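PDB 1YT8: thiosulfate sulfurtransferase from Pseudomonas aeruginosa, which probably transfers sulfur from thiosulfate to cyanide, as rhodanese-family sulfurtransferases do, and is built of four rhodanese-like units. Local coordinates for residues F42-P47 against V317-G322; S49-E54 against P77-R82; F445-V450 against K456-L461. All blocks are in the same frame, centred on the assembly; numbering follows the deposited sequence.

Interaction 1 (F42-P47 against V317-G322); sequences FAANLP and VASVRG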
ATOM      1  N   PHE A  42       8.786  -3.145  11.275  1.00 13.10           N
ATOM      2  CA  PHE A  42       9.251  -2.638   9.991  1.00 11.92           C
ATOM      3  C   PHE A  42       9.433  -3.664   8.886  1.00 14.29           C
ATOM      4  O   PHE A  42      10.065  -3.388   7.858  1.00 14.41           O
ATOM      5  CB  PHE A  42      10.527  -1.815  10.204  1.00 12.94           C
ATOM      6  CG  PHE A  42      10.278  -0.535  10.951  1.00 13.26           C
ATOM      7  CD1 PHE A  42       9.535   0.485  10.360  1.00 13.65           C
ATOM      8  CD2 PHE A  42      10.692  -0.385  12.272  1.00 12.30           C
ATOM      9  CE1 PHE A  42       9.198   1.637  11.076  1.00 14.18           C
ATOM     10  CE2 PHE A  42      10.363   0.760  12.998  1.00 13.02           C
ATOM     11  CZ  PHE A  42       9.612   1.774  12.399  1.00 13.08           C
ATOM     12  N   ALA A  43       8.855  -4.843   9.086  1.00 13.94           N
ATOM     13  CA  ALA A  43       8.923  -5.881   8.073  1.00 14.89           C
ATOM     14  C   ALA A  43       7.932  -5.503   6.975  1.00 14.52           C
ATOM     15  O   ALA A  43       6.774  -5.178   7.252  1.00 13.77           O
ATOM     16  CB  ALA A  43       8.553  -7.238   8.674  1.00 14.18           C
ATOM     17  N   ALA A  44       8.399  -5.524   5.734  1.00 12.07           N
ATOM     18  CA  ALA A  44       7.556  -5.210   4.593  1.00 13.59           C
ATOM     19  C   ALA A  44       7.122  -6.537   3.996  1.00 15.28           C
ATOM     20  O   ALA A  44       7.910  -7.480   3.941  1.00 17.43           O
ATOM     21  CB  ALA A  44       8.341  -4.400   3.563  1.00 14.55           C
ATOM     22  N   ASN A  45       5.873  -6.621   3.553  1.00 13.75           N
ATOM     23  CA  ASN A  45       5.388  -7.863   2.975  1.00 14.56           C
ATOM     24  C   ASN A  45       5.550  -7.890   1.461  1.00 13.12           C
ATOM     25  O   ASN A  45       4.970  -7.075   0.750  1.00 12.99           O
ATOM     26  CB  ASN A  45       3.917  -8.081   3.350  1.00 12.27           C
ATOM     27  CG  ASN A  45       3.365  -9.403   2.834  1.00 13.65           C
ATOM     28  OD1 ASN A  45       4.043 -10.433   2.863  1.00 13.87           O
ATOM     29  ND2 ASN A  45       2.118  -9.385   2.385  1.00 10.88           N
ATOM     30  N   LEU A  46       6.369  -8.814   0.978  1.00 12.82           N
ATOM     31  CA  LEU A  46       6.559  -8.987  -0.455  1.00 12.89           C
ATOM     32  C   LEU A  46       6.500 -10.487  -0.698  1.00 13.49           C
ATOM     33  O   LEU A  46       7.519 -11.176  -0.709  1.00 14.82           O
ATOM     34  CB  LEU A  46       7.898  -8.410  -0.932  1.00 13.83           C
ATOM     35  CG  LEU A  46       8.171  -8.616  -2.433  1.00 15.62           C
ATOM     36  CD1 LEU A  46       6.923  -8.296  -3.244  1.00 17.16           C
ATOM     37  CD2 LEU A  46       9.346  -7.747  -2.877  1.00 16.86           C
ATOM     38  N   PRO A  47       5.281 -11.014  -0.865  1.00 14.68           N
ATOM     39  CA  PRO A  47       5.047 -12.440  -1.104  1.00 15.07           C
ATOM     40  C   PRO A  47       5.934 -13.018  -2.199  1.00 14.21           C
ATOM     41  O   PRO A  47       6.083 -12.424  -3.270  1.00 15.17           O
ATOM     42  CB  PRO A  47       3.571 -12.481  -1.485  1.00 13.27           C
ATOM     43  CG  PRO A  47       2.989 -11.341  -0.678  1.00 14.33           C
ATOM     44  CD  PRO A  47       4.015 -10.260  -0.914  1.00 13.16           C
ATOM     45  N   VAL A 317       5.625   1.153  -0.538  1.00 18.03           N
ATOM     46  CA  VAL A 317       6.474   1.883  -1.477  1.00 17.25           C
ATOM     47  C   VAL A 317       7.912   2.005  -0.976  1.00 17.83           C
ATOM     48  O   VAL A 317       8.854   1.574  -1.642  1.00 19.24           O
ATOM     49  CB  VAL A 317       5.901   3.299  -1.718  1.00 17.93           C
ATOM     50  CG1 VAL A 317       6.747   4.051  -2.735  1.00 19.72           C
ATOM     51  CG2 VAL A 317       4.451   3.192  -2.188  1.00 20.45           C
ATOM     52  N   ALA A 318       8.073   2.610   0.195  1.00 16.93           N
ATOM     53  CA  ALA A 318       9.391   2.781   0.800  1.00 17.15           C
ATOM     54  C   ALA A 318       9.616   1.617   1.754  1.00 14.43           C
ATOM     55  O   ALA A 318       9.499   1.758   2.972  1.00 16.10           O
ATOM     56  CB  ALA A 318       9.454   4.107   1.548  1.00 15.70           C
ATOM     57  N   SER A 319       9.937   0.462   1.182  1.00 14.34           N
ATOM     58  CA  SER A 319      10.154  -0.754   1.949  1.00 13.67           C
ATOM     59  C   SER A 319      11.533  -0.832   2.594  1.00 13.68           C
ATOM     60  O   SER A 319      11.762  -1.649   3.488  1.00 16.14           O
ATOM     61  CB  SER A 319       9.914  -1.968   1.048  1.00 14.83           C
ATOM     62  OG  SER A 319       8.602  -1.911   0.506  1.00 15.10           O
ATOM     63  N   VAL A 320      12.453   0.008   2.136  1.00 14.09           N
ATOM     64  CA  VAL A 320      13.792   0.041   2.702  1.00 12.47           C
ATOM     65  C   VAL A 320      13.782   1.068   3.830  1.00 12.41           C
ATOM     66  O   VAL A 320      13.796   2.272   3.583  1.00 12.87           O
ATOM     67  CB  VAL A 320      14.841   0.463   1.650  1.00 14.07           C
ATOM     68  CG1 VAL A 320      16.208   0.609   2.307  1.00 14.45           C
ATOM     69  CG2 VAL A 320      14.896  -0.569   0.526  1.00 11.55           C
ATOM     70  N   ARG A 321      13.736   0.585   5.068  1.00 13.94           N
ATOM     71  CA  ARG A 321      13.733   1.472   6.225  1.00 14.64           C
ATOM     72  C   ARG A 321      15.110   2.128   6.272  1.00 14.47           C
ATOM     73  O   ARG A 321      16.132   1.442   6.198  1.00 16.78           O
ATOM     74  CB  ARG A 321      13.473   0.668   7.504  1.00 11.87           C
ATOM     75  CG  ARG A 321      13.299   1.514   8.760  1.00 13.35           C
ATOM     76  CD  ARG A 321      12.156   2.522   8.627  1.00 14.95           C
ATOM     77  NE  ARG A 321      11.877   3.170   9.905  1.00 15.47           N
ATOM     78  CZ  ARG A 321      11.172   4.286  10.052  1.00 15.89           C
ATOM     79  NH1 ARG A 321      10.662   4.903   8.993  1.00 16.18           N
ATOM     80  NH2 ARG A 321      10.969   4.784  11.267  1.00 13.82           N
ATOM     81  N   GLY A 322      15.138   3.452   6.387  1.00 13.67           N
ATOM     82  CA  GLY A 322      16.408   4.156   6.408  1.00 13.54           C
ATOM     83  C   GLY A 322      16.679   4.835   5.074  1.00 14.02           C
ATOM     84  O   GLY A 322      17.626   5.616   4.947  1.00 15.53           O
TER
HETATM   85  O   HOH W   1      12.076  -3.276   5.866  1.00 18.31           O
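F42 carries its ring beside its own backbone N (chi1 -68°), while R321 sends CG opposite its N and then bends at chi2 (58°); together these torsions put the guanidinium over one face of the ring, offset toward the rim, with the planes 14° apart. NE of R321 sits nearest, 3.3 Å from CE1 of F42, while NH2 of R321 lies 3.5 Å from CZ of F42. Further along, CB of A44 packs on CB of S319 at 3.8 Å, and a water donates to both F42 O (2.8 Å) and S319 O (2.9 Å), bridging backbones that share no direct hydrogen bond. S319 OG is held by D315 and R58. The contact joins edge strand 44-45 of the first parallel rhodanese-like sheet to the loop between helix 314-317 and strand 324-328, which leads into the third sheet. R321 makes a cation-pi interaction with W347, and its NH2 bonds to the carbonyl of M345. The flat cation can thus lie over F42 while its in-plane N-H groups bond elsewhere, and the ring probably adds a weak electrostatic attraction to van der Waals contact.

Interaction 2 (S49-E54 against P77-R82); sequences SRLELE and PVAAQR
R82 reaches from helix 75-85 toward the start of helix 51-58, touching a different partner at each stage. Its CB lies 4.3 Å from CD2 of L51. Beyond CB the chain runs extended from CG to NE, and CD comes 3.8 Å from OE2 of E52. The guanidinium then lies with V78 CG1 over the centre of one face, a neighbour from the preceding turn of its own helix. At the edge NH1 gives a hydrogen bond to a water 2.7 Å away, and that water donates to OE1 of E52 at 3.0 Å. Both helices belong to the first parallel sheet unit of the chain, an alpha/beta fold with strand order 1-5-4-2-3 as in rhodanese domains; one follows edge strand 44-45 and the other lies between strands 66-69 and 91-94. L51 supplies the apolar part: its CG lies opposite the backbone N, and CD2 of L51 is 3.9 Å from A79 O and 4.3 Å from A79 CB. E52 bends at chi2 (96°), carrying its carboxylate toward R82, yet OE2 remains 4.4 Å from NH1 of R82 and well out of the guanidinium plane, so any direct attraction is probably one of charge, with no N-H aimed at the oxygen. The salt bridges of the two residues lie elsewhere, E52 OE1 with R417 NH1 and R82 NH2 with E449 OE1.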
ATOM      1  N   SER A  49       5.307 -15.092  -4.141  1.00 16.85           N
ATOM      2  CA  SER A  49       4.459 -15.171  -5.332  1.00 16.78           C
ATOM      3  C   SER A  49       4.605 -14.014  -6.320  1.00 18.05           C
ATOM      4  O   SER A  49       4.452 -14.213  -7.531  1.00 19.56           O
ATOM      5  CB  SER A  49       2.990 -15.302  -4.923  1.00 17.09           C
ATOM      6  OG  SER A  49       2.744 -16.552  -4.310  1.00 18.16           O
ATOM      7  N   ARG A  50       4.884 -12.812  -5.823  1.00 17.94           N
ATOM      8  CA  ARG A  50       5.043 -11.657  -6.704  1.00 18.38           C
ATOM      9  C   ARG A  50       6.347 -10.888  -6.481  1.00 18.67           C
ATOM     10  O   ARG A  50       6.460  -9.709  -6.826  1.00 18.76           O
ATOM     11  CB  ARG A  50       3.839 -10.708  -6.570  1.00 21.56           C
ATOM     12  CG  ARG A  50       3.540 -10.195  -5.160  1.00 22.66           C
ATOM     13  CD  ARG A  50       2.403  -9.169  -5.214  1.00 25.05           C
ATOM     14  NE  ARG A  50       2.033  -8.613  -3.909  1.00 25.01           N
ATOM     15  CZ  ARG A  50       1.239  -9.212  -3.023  1.00 26.42           C
ATOM     16  NH1 ARG A  50       0.715 -10.405  -3.281  1.00 23.80           N
ATOM     17  NH2 ARG A  50       0.948  -8.606  -1.878  1.00 23.51           N
ATOM     18  N   LEU A  51       7.333 -11.575  -5.916  1.00 17.74           N
ATOM     19  CA  LEU A  51       8.641 -10.991  -5.633  1.00 18.33           C
ATOM     20  C   LEU A  51       9.260 -10.253  -6.824  1.00 18.81           C
ATOM     21  O   LEU A  51       9.638  -9.089  -6.713  1.00 18.28           O
ATOM     22  CB  LEU A  51       9.599 -12.091  -5.157  1.00 18.02           C
ATOM     23  CG  LEU A  51      11.053 -11.716  -4.838  1.00 21.54           C
ATOM     24  CD1 LEU A  51      11.096 -10.796  -3.635  1.00 22.28           C
ATOM     25  CD2 LEU A  51      11.858 -12.975  -4.556  1.00 23.13           C
ATOM     26  N   GLU A  52       9.353 -10.926  -7.966  1.00 18.46           N
ATOM     27  CA  GLU A  52       9.956 -10.327  -9.155  1.00 18.70           C
ATOM     28  C   GLU A  52       9.233  -9.108  -9.721  1.00 17.63           C
ATOM     29  O   GLU A  52       9.849  -8.276 -10.381  1.00 17.98           O
ATOM     30  CB  GLU A  52      10.097 -11.378 -10.263  1.00 19.97           C
ATOM     31  CG  GLU A  52      10.976 -12.558  -9.885  1.00 19.54           C
ATOM     32  CD  GLU A  52      10.186 -13.748  -9.374  1.00 21.01           C
ATOM     33  OE1 GLU A  52       9.139 -13.547  -8.718  1.00 20.90           O
ATOM     34  OE2 GLU A  52      10.628 -14.892  -9.620  1.00 21.35           O
ATOM     35  N   LEU A  53       7.937  -9.004  -9.465  1.00 17.28           N
ATOM     36  CA  LEU A  53       7.146  -7.894  -9.984  1.00 17.95           C
ATOM     37  C   LEU A  53       7.309  -6.579  -9.223  1.00 17.99           C
ATOM     38  O   LEU A  53       7.019  -5.511  -9.764  1.00 18.61           O
ATOM     39  CB  LEU A  53       5.662  -8.270  -9.991  1.00 18.14           C
ATOM     40  CG  LEU A  53       5.218  -9.514 -10.765  1.00 22.11           C
ATOM     41  CD1 LEU A  53       3.729  -9.748 -10.531  1.00 23.69           C
ATOM     42  CD2 LEU A  53       5.502  -9.336 -12.243  1.00 24.46           C
ATOM     43  N   GLU A  54       7.781  -6.648  -7.982  1.00 16.83           N
ATOM     44  CA  GLU A  54       7.910  -5.434  -7.178  1.00 16.31           C
ATOM     45  C   GLU A  54       9.274  -5.133  -6.572  1.00 15.45           C
ATOM     46  O   GLU A  54       9.528  -3.999  -6.165  1.00 13.89           O
ATOM     47  CB  GLU A  54       6.884  -5.469  -6.039  1.00 16.76           C
ATOM     48  CG  GLU A  54       5.438  -5.541  -6.493  1.00 17.49           C
ATOM     49  CD  GLU A  54       4.457  -5.568  -5.328  1.00 18.50           C
ATOM     50  OE1 GLU A  54       4.895  -5.429  -4.165  1.00 18.20           O
ATOM     51  OE2 GLU A  54       3.245  -5.722  -5.575  1.00 18.62           O
ATOM     52  N   PRO A  77      14.203 -19.466   1.865  1.00 16.54           N
ATOM     53  CA  PRO A  77      15.374 -19.873   1.084  1.00 17.58           C
ATOM     54  C   PRO A  77      15.195 -19.724  -0.429  1.00 16.99           C
ATOM     55  O   PRO A  77      16.148 -19.400  -1.134  1.00 17.72           O
ATOM     56  CB  PRO A  77      15.604 -21.325   1.523  1.00 18.64           C
ATOM     57  CG  PRO A  77      14.243 -21.766   2.003  1.00 22.06           C
ATOM     58  CD  PRO A  77      13.749 -20.556   2.742  1.00 16.72           C
ATOM     59  N   VAL A  78      13.981 -19.954  -0.922  1.00 16.57           N
ATOM     60  CA  VAL A  78      13.699 -19.815  -2.350  1.00 16.05           C
ATOM     61  C   VAL A  78      13.774 -18.335  -2.727  1.00 16.59           C
ATOM     62  O   VAL A  78      14.346 -17.966  -3.758  1.00 14.83           O
ATOM     63  CB  VAL A  78      12.290 -20.367  -2.699  1.00 15.69           C
ATOM     64  CG1 VAL A  78      11.966 -20.114  -4.172  1.00 15.90           C
ATOM     65  CG2 VAL A  78      12.237 -21.859  -2.405  1.00 15.74           C
ATOM     66  N   ALA A  79      13.200 -17.487  -1.882  1.00 14.20           N
ATOM     67  CA  ALA A  79      13.218 -16.051  -2.123  1.00 14.14           C
ATOM     68  C   ALA A  79      14.658 -15.538  -2.164  1.00 13.39           C
ATOM     69  O   ALA A  79      15.022 -14.750  -3.036  1.00 14.14           O
ATOM     70  CB  ALA A  79      12.437 -15.335  -1.031  1.00 15.82           C
ATOM     71  N   ALA A  80      15.474 -15.994  -1.220  1.00 14.06           N
ATOM     72  CA  ALA A  80      16.872 -15.574  -1.149  1.00 15.32           C
ATOM     73  C   ALA A  80      17.631 -15.909  -2.428  1.00 16.10           C
ATOM     74  O   ALA A  80      18.405 -15.094  -2.928  1.00 16.56           O
ATOM     75  CB  ALA A  80      17.553 -16.226   0.050  1.00 14.70           C
ATOM     76  N   GLN A  81      17.406 -17.112  -2.953  1.00 18.19           N
ATOM     77  CA  GLN A  81      18.074 -17.553  -4.174  1.00 18.20           C
ATOM     78  C   GLN A  81      17.649 -16.729  -5.384  1.00 17.78           C
ATOM     79  O   GLN A  81      18.481 -16.320  -6.194  1.00 18.16           O
ATOM     80  CB  GLN A  81      17.771 -19.030  -4.443  1.00 20.85           C
ATOM     81  CG  GLN A  81      18.483 -19.598  -5.665  1.00 22.33           C
ATOM     82  CD  GLN A  81      19.996 -19.538  -5.534  1.00 27.23           C
ATOM     83  OE1 GLN A  81      20.562 -20.012  -4.547  1.00 28.91           O
ATOM     84  NE2 GLN A  81      20.660 -18.957  -6.530  1.00 28.08           N
ATOM     85  N   ARG A  82      16.350 -16.496  -5.518  1.00 16.93           N
ATOM     86  CA  ARG A  82      15.855 -15.728  -6.647  1.00 16.26           C
ATOM     87  C   ARG A  82      16.392 -14.313  -6.597  1.00 13.77           C
ATOM     88  O   ARG A  82      16.687 -13.718  -7.629  1.00 15.71           O
ATOM     89  CB  ARG A  82      14.328 -15.739  -6.665  1.00 17.66           C
ATOM     90  CG  ARG A  82      13.798 -17.102  -7.076  1.00 19.91           C
ATOM     91  CD  ARG A  82      12.287 -17.198  -7.036  1.00 19.75           C
ATOM     92  NE  ARG A  82      11.854 -18.535  -7.435  1.00 18.95           N
ATOM     93  CZ  ARG A  82      10.606 -18.979  -7.354  1.00 20.98           C
ATOM     94  NH1 ARG A  82       9.644 -18.191  -6.885  1.00 19.13           N
ATOM     95  NH2 ARG A  82      10.321 -20.217  -7.737  1.00 19.95           N
TER
HETATM   96  O   HOH W   2       9.464 -15.507  -6.501  1.00 16.88           O

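Interaction 3 (F445-V450 against K456-L461); sequences FAVAEV and KPVFLL
V458 packs against V447 and V450 within the beta-alpha-beta unit formed by strand 432-436, helix 441-454 and strand 458-461, the crossover in which a helix covers the parallel sheet of a rhodanese-like fold. The contact across the two segments is apolar. The branches of V458 divide the work: CG1 reaches CG1 of V447 at 4.0 Å, and CG2 reaches CG1 of V450 at 3.7 Å. With these two contacts the strand residue touches valines three positions apart, on successive turns of the helix. V458 CG1 also comes within 4.2 Å of V450 CG1, and V458 CG2 lies 4.2 Å from V450 CB. V450 presents CG1 to the strand because that branch lies opposite its backbone N (chi1 178°). The V447 and V458 side chains run past each other in opposite directions, while those of V450 and V458 meet at a slant. All three are buried, and L435 of the neighbouring strand touches both helix valines, extending the apolar layer across the sheet.

Hydrogen bonds hold each partner in its own element. V450 N bonds to A446 O at 3.1 Å, although the helix is kinked where the N atoms of A448 and E449 lack a bond to the preceding turn. On the strand side, F459 pairs through its backbone with Y433 and L435, and L460 with D377 and I379, placing 458-461 between two parallel neighbours. Where the helix gives way to the approach to the strand, S454 OG bonds to both V450 O and K456 N.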
ATOM      1  N   PHE A 445       6.413 -15.734 -15.145  1.00 17.99           N
ATOM      2  CA  PHE A 445       7.475 -16.014 -14.183  1.00 18.32           C
ATOM      3  C   PHE A 445       7.318 -17.379 -13.525  1.00 18.70           C
ATOM      4  O   PHE A 445       8.245 -17.873 -12.877  1.00 18.66           O
ATOM      5  CB  PHE A 445       7.505 -14.922 -13.106  1.00 19.97           C
ATOM      6  CG  PHE A 445       8.159 -13.650 -13.557  1.00 21.75           C
ATOM      7  CD1 PHE A 445       9.546 -13.528 -13.559  1.00 22.69           C
ATOM      8  CD2 PHE A 445       7.394 -12.583 -14.016  1.00 22.08           C
ATOM      9  CE1 PHE A 445      10.161 -12.363 -14.013  1.00 21.20           C
ATOM     10  CE2 PHE A 445       8.001 -11.416 -14.471  1.00 23.70           C
ATOM     11  CZ  PHE A 445       9.389 -11.308 -14.470  1.00 22.17           C
ATOM     12  N   ALA A 446       6.151 -17.993 -13.705  1.00 16.59           N
ATOM     13  CA  ALA A 446       5.870 -19.294 -13.108  1.00 17.89           C
ATOM     14  C   ALA A 446       6.074 -20.481 -14.045  1.00 17.74           C
ATOM     15  O   ALA A 446       6.057 -21.630 -13.602  1.00 16.57           O
ATOM     16  CB  ALA A 446       4.441 -19.311 -12.560  1.00 18.04           C
ATOM     17  N   VAL A 447       6.268 -20.212 -15.332  1.00 15.76           N
ATOM     18  CA  VAL A 447       6.449 -21.285 -16.305  1.00 16.14           C
ATOM     19  C   VAL A 447       7.548 -22.279 -15.929  1.00 17.87           C
ATOM     20  O   VAL A 447       7.314 -23.489 -15.907  1.00 16.75           O
ATOM     21  CB  VAL A 447       6.743 -20.714 -17.716  1.00 16.11           C
ATOM     22  CG1 VAL A 447       7.043 -21.849 -18.694  1.00 15.11           C
ATOM     23  CG2 VAL A 447       5.544 -19.910 -18.203  1.00 14.26           C
ATOM     24  N   ALA A 448       8.742 -21.774 -15.632  1.00 16.61           N
ATOM     25  CA  ALA A 448       9.865 -22.637 -15.284  1.00 17.31           C
ATOM     26  C   ALA A 448       9.580 -23.578 -14.118  1.00 17.17           C
ATOM     27  O   ALA A 448       9.958 -24.753 -14.156  1.00 17.29           O
ATOM     28  CB  ALA A 448      11.106 -21.791 -14.984  1.00 18.56           C
ATOM     29  N   GLU A 449       8.919 -23.073 -13.081  1.00 15.59           N
ATOM     30  CA  GLU A 449       8.609 -23.906 -11.926  1.00 15.81           C
ATOM     31  C   GLU A 449       7.580 -24.981 -12.261  1.00 14.81           C
ATOM     32  O   GLU A 449       7.708 -26.127 -11.837  1.00 15.23           O
ATOM     33  CB  GLU A 449       8.093 -23.066 -10.754  1.00 16.11           C
ATOM     34  CG  GLU A 449       8.049 -23.878  -9.469  1.00 15.74           C
ATOM     35  CD  GLU A 449       7.607 -23.094  -8.253  1.00 17.63           C
ATOM     36  OE1 GLU A 449       7.675 -21.846  -8.266  1.00 20.49           O
ATOM     37  OE2 GLU A 449       7.202 -23.745  -7.269  1.00 18.86           O
ATOM     38  N   VAL A 450       6.556 -24.618 -13.021  1.00 15.51           N
ATOM     39  CA  VAL A 450       5.546 -25.604 -13.380  1.00 15.26           C
ATOM     40  C   VAL A 450       6.188 -26.711 -14.221  1.00 15.39           C
ATOM     41  O   VAL A 450       5.888 -27.893 -14.042  1.00 15.72           O
ATOM     42  CB  VAL A 450       4.374 -24.959 -14.154  1.00 13.21           C
ATOM     43  CG1 VAL A 450       3.377 -26.033 -14.556  1.00 13.57           C
ATOM     44  CG2 VAL A 450       3.680 -23.911 -13.270  1.00 13.83           C
ATOM     45  N   LYS A 456       5.936 -31.787 -17.575  1.00 18.05           N
ATOM     46  CA  LYS A 456       4.977 -31.791 -18.678  1.00 17.11           C
ATOM     47  C   LYS A 456       5.104 -30.529 -19.531  1.00 16.43           C
ATOM     48  O   LYS A 456       5.752 -29.560 -19.132  1.00 15.78           O
ATOM     49  CB  LYS A 456       3.546 -31.874 -18.127  1.00 16.40           C
ATOM     50  CG  LYS A 456       3.213 -33.153 -17.367  1.00 18.41           C
ATOM     51  CD  LYS A 456       3.173 -34.357 -18.308  1.00 22.43           C
ATOM     52  CE  LYS A 456       2.659 -35.600 -17.603  1.00 23.36           C
ATOM     53  NZ  LYS A 456       3.506 -35.956 -16.432  1.00 31.80           N
ATOM     54  N   PRO A 457       4.484 -30.528 -20.724  1.00 16.44           N
ATOM     55  CA  PRO A 457       4.538 -29.360 -21.610  1.00 16.17           C
ATOM     56  C   PRO A 457       3.801 -28.205 -20.930  1.00 16.34           C
ATOM     57  O   PRO A 457       2.684 -28.385 -20.438  1.00 15.07           O
ATOM     58  CB  PRO A 457       3.805 -29.840 -22.865  1.00 15.73           C
ATOM     59  CG  PRO A 457       4.032 -31.321 -22.858  1.00 14.62           C
ATOM     60  CD  PRO A 457       3.836 -31.666 -21.402  1.00 15.99           C
ATOM     61  N   VAL A 458       4.424 -27.033 -20.888  1.00 16.31           N
ATOM     62  CA  VAL A 458       3.798 -25.871 -20.259  1.00 14.89           C
ATOM     63  C   VAL A 458       3.774 -24.697 -21.225  1.00 14.62           C
ATOM     64  O   VAL A 458       4.775 -24.400 -21.884  1.00 14.59           O
ATOM     65  CB  VAL A 458       4.550 -25.451 -18.965  1.00 15.39           C
ATOM     66  CG1 VAL A 458       3.850 -24.258 -18.316  1.00 15.14           C
ATOM     67  CG2 VAL A 458       4.603 -26.617 -17.990  1.00 11.47           C
ATOM     68  N   PHE A 459       2.621 -24.036 -21.307  1.00 13.91           N
ATOM     69  CA  PHE A 459       2.431 -22.892 -22.193  1.00 14.17           C
ATOM     70  C   PHE A 459       1.884 -21.679 -21.454  1.00 14.75           C
ATOM     71  O   PHE A 459       1.271 -21.807 -20.392  1.00 16.66           O
ATOM     72  CB  PHE A 459       1.458 -23.258 -23.312  1.00 15.45           C
ATOM     73  CG  PHE A 459       2.000 -24.270 -24.272  1.00 14.54           C
ATOM     74  CD1 PHE A 459       2.552 -23.872 -25.486  1.00 14.71           C
ATOM     75  CD2 PHE A 459       1.986 -25.624 -23.951  1.00 16.94           C
ATOM     76  CE1 PHE A 459       3.083 -24.816 -26.368  1.00 16.67           C
ATOM     77  CE2 PHE A 459       2.516 -26.572 -24.825  1.00 18.09           C
ATOM     78  CZ  PHE A 459       3.065 -26.165 -26.033  1.00 15.38           C
ATOM     79  N   LEU A 460       2.105 -20.506 -22.039  1.00 15.84           N
ATOM     80  CA  LEU A 460       1.629 -19.248 -21.480  1.00 16.23           C
ATOM     81  C   LEU A 460       0.542 -18.696 -22.392  1.00 17.34           C
ATOM     82  O   LEU A 460       0.738 -18.588 -23.603  1.00 17.19           O
ATOM     83  CB  LEU A 460       2.772 -18.233 -21.397  1.00 15.52           C
ATOM     84  CG  LEU A 460       2.416 -16.850 -20.847  1.00 15.77           C
ATOM     85  CD1 LEU A 460       2.040 -16.977 -19.375  1.00 14.79           C
ATOM     86  CD2 LEU A 460       3.611 -15.901 -21.011  1.00 17.43           C
ATOM     87  N   LEU A 461      -0.606 -18.359 -21.816  1.00 19.22           N
ATOM     88  CA  LEU A 461      -1.696 -17.800 -22.603  1.00 19.58           C
ATOM     89  C   LEU A 461      -1.287 -16.400 -23.048  1.00 21.43           C
ATOM     90  O   LEU A 461      -1.048 -15.519 -22.217  1.00 20.45           O
ATOM     91  CB  LEU A 461      -2.978 -17.731 -21.769  1.00 19.94           C
ATOM     92  CG  LEU A 461      -4.217 -17.184 -22.484  1.00 19.40           C
ATOM     93  CD1 LEU A 461      -4.506 -18.023 -23.720  1.00 19.24           C
ATOM     94  CD2 LEU A 461      -5.411 -17.207 -21.540  1.00 17.56           C
TER

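From the N terminus, residues 42-47 supply one side of interaction 1, whose loop closes only at 317-322, some 270 residues later. Interaction 2 opens and closes within that span, pairing the two helices 51-58 and 75-85 of the first sheet unit. Interaction 3 follows in series, a short-range closure in the last of the four sheets. Interaction 1 ties the first sheet to the third. Interactions 1 and 2 adjoin where L46 CD2 lies 3.6 Å from L51 CD1. Interactions 2 and 3 have centres about 17 Å apart and join the first unit to the fourth through the R82-E449 salt bridge and the packing of E52 and L53 on F445. Interactions 1 and 3 do not touch.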